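Local coordinates for protein 3-hydroxyacyl-thioester dehydratase Z (Mycobacterium tuberculosis, PDB 2C2I) that probably interconverts (3R)-3-hydroxyacyl-CoA and trans-2-enoyl-CoA by removing or adding water, working as a homodimer of the hotdog fold, at residues Thr25-Gln28 against Glu29-Asn32; Asn32-Ala35 against Asp36-Asp40. All coordinates share one frame; numbering follows the deposited sequence.

Helix 28-38 shows how one short helix can be fixed at its start and ended at a functional site. Interaction 1 comes first, where strand 17-25, an outermost strand of the chain's five-stranded antiparallel sheet, gives way to the helix; interaction 2 follows directly, sharing Asn32 and running off the helix into the loop that carries Asp40. The centres of interactions 1 and 2 are about 11 Å apart. The start is held by its own side chains and by the loop holding Thr59. The far end packs on the second subunit, with Leu33 and Phe34 meeting their counterparts, and leads into Asp40, by similarity important for catalysis. Both lie within the MaoC-like hotdog region.

Interaction 1: Thr25-Gln28 against Glu29-Asn32; sequences TITQ and EEVN
The amide planes of Gln28 and Asn32 are turned 34° apart, and Gln28 NE2 donates to Asn32 OD1 at 2.7 Å. On the Gln28 side the bond lies in the amide plane; at Asn32 the donor stands above the carbonyl plane. The bend at chi2 (66°) swings the Gln28 amide forward along the helix toward Asn32; outside the turn OE1 bonds to Thr59 OG1, and NE2 bonds to His45 O as well as to Asn32. The carboxylate of Glu30 is met from above its plane, 42° out, by Thr27 N, which lies 3.1 Å from Glu30 OE1. In return Glu30 N donates to Thr27 OG1 at 3.2 Å. This reciprocal pair is a capping box, with Thr27 as the N-cap of helix 28-38, and it satisfies two backbone N-H groups where the helix begins. Water 1 adds a second tie, donating to both Glu30 OE2 and Thr25 O. Among the apolar groups, the CG2 methyls of Ile26 and Val31 meet at 4.0 Å. Val31 also packs against His45, important for catalytic activity by similarity, and His62, in a substrate-binding stretch by similarity, while Ile26 rests on Val106 of strand 105-119.

Interaction 2: Asn32-Ala35 against Asp36-Asp40; sequences NLFA and DATGD
Successive backbone bonds of helix 28-38 carry the chain through its last turn, with Asp36 N donating to Asn32 O, Ala37 N to Leu33 O, Thr38 N to Phe34 O and finally Gly39 N to Ala35 O. Gly39 then leaves helical geometry with a positive phi of 77°, ending the helix and starting the loop that leads to Asp40. In this hotdog-fold dehydratase, Asp40 is important for catalysis by similarity, so the end of the helix lies directly before that residue.

Phe34 and Thr38, one turn apart, form the central side-chain pair. Thr38 CG2 lies over one face of the phenyl ring, 4.0 Å from its centroid, offset toward the rim in a CH-pi contact. The Thr38 hydroxyl sits between its own backbone N and carbonyl carbon (chi1 64°), which turns OG1 back along the helix to donate to Phe34 O at 2.8 Å. That carbonyl is gripped twice, because Thr38 N and OG1 approach from opposite faces of its plane. The ring also meets His62 and, across the dimer interface, Phe34 of the second subunit.

On another side of the helix, water 2 donates to Asn32 O and to Asp36 OD1, bridging the carbonyl and the carboxylate. Asp36 OD1 is additionally bonded to His41 NE2, which ties the helix to the following loop. The carboxylate of Asp40 is held through OD1 by Gln42 N, while its backbone O accepts from His62 NE2. The same oxygen turns back over Ala35: Asp40 O lies 3.1 Å from Ala35 CB and 3.3 Å from Ala35 CA, the latter a CA-H...O contact.

Interaction 1: Thr25-Gln28 against Glu29-Asn32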
# COMPACT_ATOMS: atom_id res chain seq x y z
N THR A 25 7.45 3.29 16.50
CA THR A 25 6.21 3.01 17.21
C THR A 25 5.03 3.46 16.35
O THR A 25 5.00 4.61 15.90
CB THR A 25 6.18 3.69 18.60
OG1 THR A 25 7.25 3.18 19.39
CG2 THR A 25 4.83 3.44 19.32
N ILE A 26 4.08 2.56 16.13
CA ILE A 26 2.87 2.87 15.35
C ILE A 26 1.77 3.33 16.30
O ILE A 26 1.30 2.55 17.13
CB ILE A 26 2.42 1.66 14.48
CG1 ILE A 26 3.52 1.26 13.47
CG2 ILE A 26 1.11 1.95 13.73
CD1 ILE A 26 4.25 2.44 12.79
N THR A 27 1.39 4.60 16.20
CA THR A 27 0.44 5.21 17.14
C THR A 27 -1.00 5.24 16.63
O THR A 27 -1.24 5.13 15.43
CB THR A 27 0.83 6.65 17.52
OG1 THR A 27 0.75 7.52 16.38
CG2 THR A 27 2.25 6.68 18.11
N GLN A 28 -1.95 5.42 17.55
CA GLN A 28 -3.35 5.57 17.16
C GLN A 28 -3.54 6.83 16.30
O GLN A 28 -4.32 6.82 15.34
CB GLN A 28 -4.27 5.58 18.38
CG GLN A 28 -5.74 5.55 18.01
CD GLN A 28 -6.15 4.26 17.33
OE1 GLN A 28 -6.06 3.18 17.91
NE2 GLN A 28 -6.64 4.37 16.09
N GLU A 29 -2.82 7.90 16.63
CA GLU A 29 -2.87 9.14 15.85
C GLU A 29 -2.50 8.89 14.39
O GLU A 29 -3.13 9.42 13.49
CB GLU A 29 -1.96 10.22 16.48
CG GLU A 29 -1.18 11.09 15.49
CD GLU A 29 -1.64 12.56 15.38
OE1 GLU A 29 -0.74 13.41 15.21
OE2 GLU A 29 -2.85 12.87 15.43
N GLU A 30 -1.47 8.07 14.17
CA GLU A 30 -1.05 7.75 12.80
C GLU A 30 -2.08 6.91 12.09
O GLU A 30 -2.32 7.09 10.89
CB GLU A 30 0.30 7.04 12.80
CG GLU A 30 1.44 7.93 13.28
CD GLU A 30 2.74 7.16 13.46
OE1 GLU A 30 2.69 5.93 13.74
OE2 GLU A 30 3.80 7.79 13.28
N VAL A 31 -2.68 5.98 12.83
CA VAL A 31 -3.67 5.05 12.26
C VAL A 31 -4.92 5.84 11.84
O VAL A 31 -5.47 5.60 10.76
CB VAL A 31 -4.00 3.88 13.21
CG1 VAL A 31 -5.14 3.02 12.67
CG2 VAL A 31 -2.77 3.00 13.43
N ASN A 32 -5.33 6.78 12.69
CA ASN A 32 -6.42 7.73 12.38
C ASN A 32 -6.15 8.63 11.18
O ASN A 32 -7.04 8.84 10.36
CB ASN A 32 -6.72 8.60 13.61
CG ASN A 32 -7.19 7.79 14.80
OD1 ASN A 32 -7.45 6.60 14.70
ND2 ASN A 32 -7.28 8.44 15.95
O HOH W 1 5.64 5.97 13.81

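Interaction 2: Asn32-Ala35 against Asp36-Asp40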
# COMPACT_ATOMS: atom_id res chain seq x y z
N ASN A 32 -5.33 6.78 12.69
CA ASN A 32 -6.42 7.73 12.38
C ASN A 32 -6.15 8.63 11.18
O ASN A 32 -7.04 8.84 10.36
CB ASN A 32 -6.72 8.60 13.61
CG ASN A 32 -7.19 7.79 14.80
OD1 ASN A 32 -7.45 6.60 14.70
ND2 ASN A 32 -7.28 8.44 15.95
N LEU A 33 -4.93 9.16 11.07
CA LEU A 33 -4.58 10.01 9.93
C LEU A 33 -4.64 9.17 8.65
O LEU A 33 -5.08 9.66 7.63
CB LEU A 33 -3.18 10.61 10.06
CG LEU A 33 -2.91 11.67 11.15
CD1 LEU A 33 -1.44 12.04 11.23
CD2 LEU A 33 -3.76 12.89 10.91
N PHE A 34 -4.18 7.91 8.75
CA PHE A 34 -4.21 6.99 7.60
C PHE A 34 -5.63 6.73 7.11
O PHE A 34 -5.90 6.72 5.89
CB PHE A 34 -3.53 5.67 7.95
CG PHE A 34 -3.20 4.83 6.72
CD1 PHE A 34 -2.07 5.10 5.96
CD2 PHE A 34 -4.05 3.79 6.33
CE1 PHE A 34 -1.78 4.32 4.81
CE2 PHE A 34 -3.78 3.01 5.18
CZ PHE A 34 -2.64 3.28 4.43
N ALA A 35 -6.51 6.47 8.08
CA ALA A 35 -7.93 6.31 7.84
C ALA A 35 -8.49 7.54 7.16
O ALA A 35 -9.22 7.42 6.19
CB ALA A 35 -8.67 6.02 9.18
N ASP A 36 -8.15 8.74 7.65
CA ASP A 36 -8.62 9.98 7.00
C ASP A 36 -8.09 10.14 5.57
O ASP A 36 -8.84 10.53 4.67
CB ASP A 36 -8.25 11.23 7.82
CG ASP A 36 -8.93 11.26 9.18
OD1 ASP A 36 -9.95 10.56 9.40
OD2 ASP A 36 -8.44 12.01 10.06
N ALA A 37 -6.80 9.85 5.39
CA ALA A 37 -6.15 9.97 4.09
C ALA A 37 -6.79 9.04 3.04
O ALA A 37 -6.96 9.42 1.88
CB ALA A 37 -4.66 9.69 4.21
N THR A 38 -7.15 7.83 3.46
CA THR A 38 -7.50 6.76 2.49
C THR A 38 -8.99 6.37 2.46
O THR A 38 -9.41 5.63 1.57
CB THR A 38 -6.69 5.47 2.79
OG1 THR A 38 -7.04 4.97 4.07
CG2 THR A 38 -5.16 5.74 2.74
N GLY A 39 -9.76 6.84 3.44
CA GLY A 39 -11.17 6.48 3.51
C GLY A 39 -11.45 5.09 4.05
O GLY A 39 -12.56 4.58 3.91
N ASP A 40 -10.46 4.43 4.64
CA ASP A 40 -10.72 3.17 5.33
C ASP A 40 -10.85 3.47 6.82
O ASP A 40 -9.84 3.68 7.50
CB ASP A 40 -9.63 2.13 5.02
CG ASP A 40 -9.93 0.76 5.65
OD1 ASP A 40 -10.84 0.63 6.50
OD2 ASP A 40 -9.24 -0.21 5.29
O HOH W 2 -9.81 9.44 11.71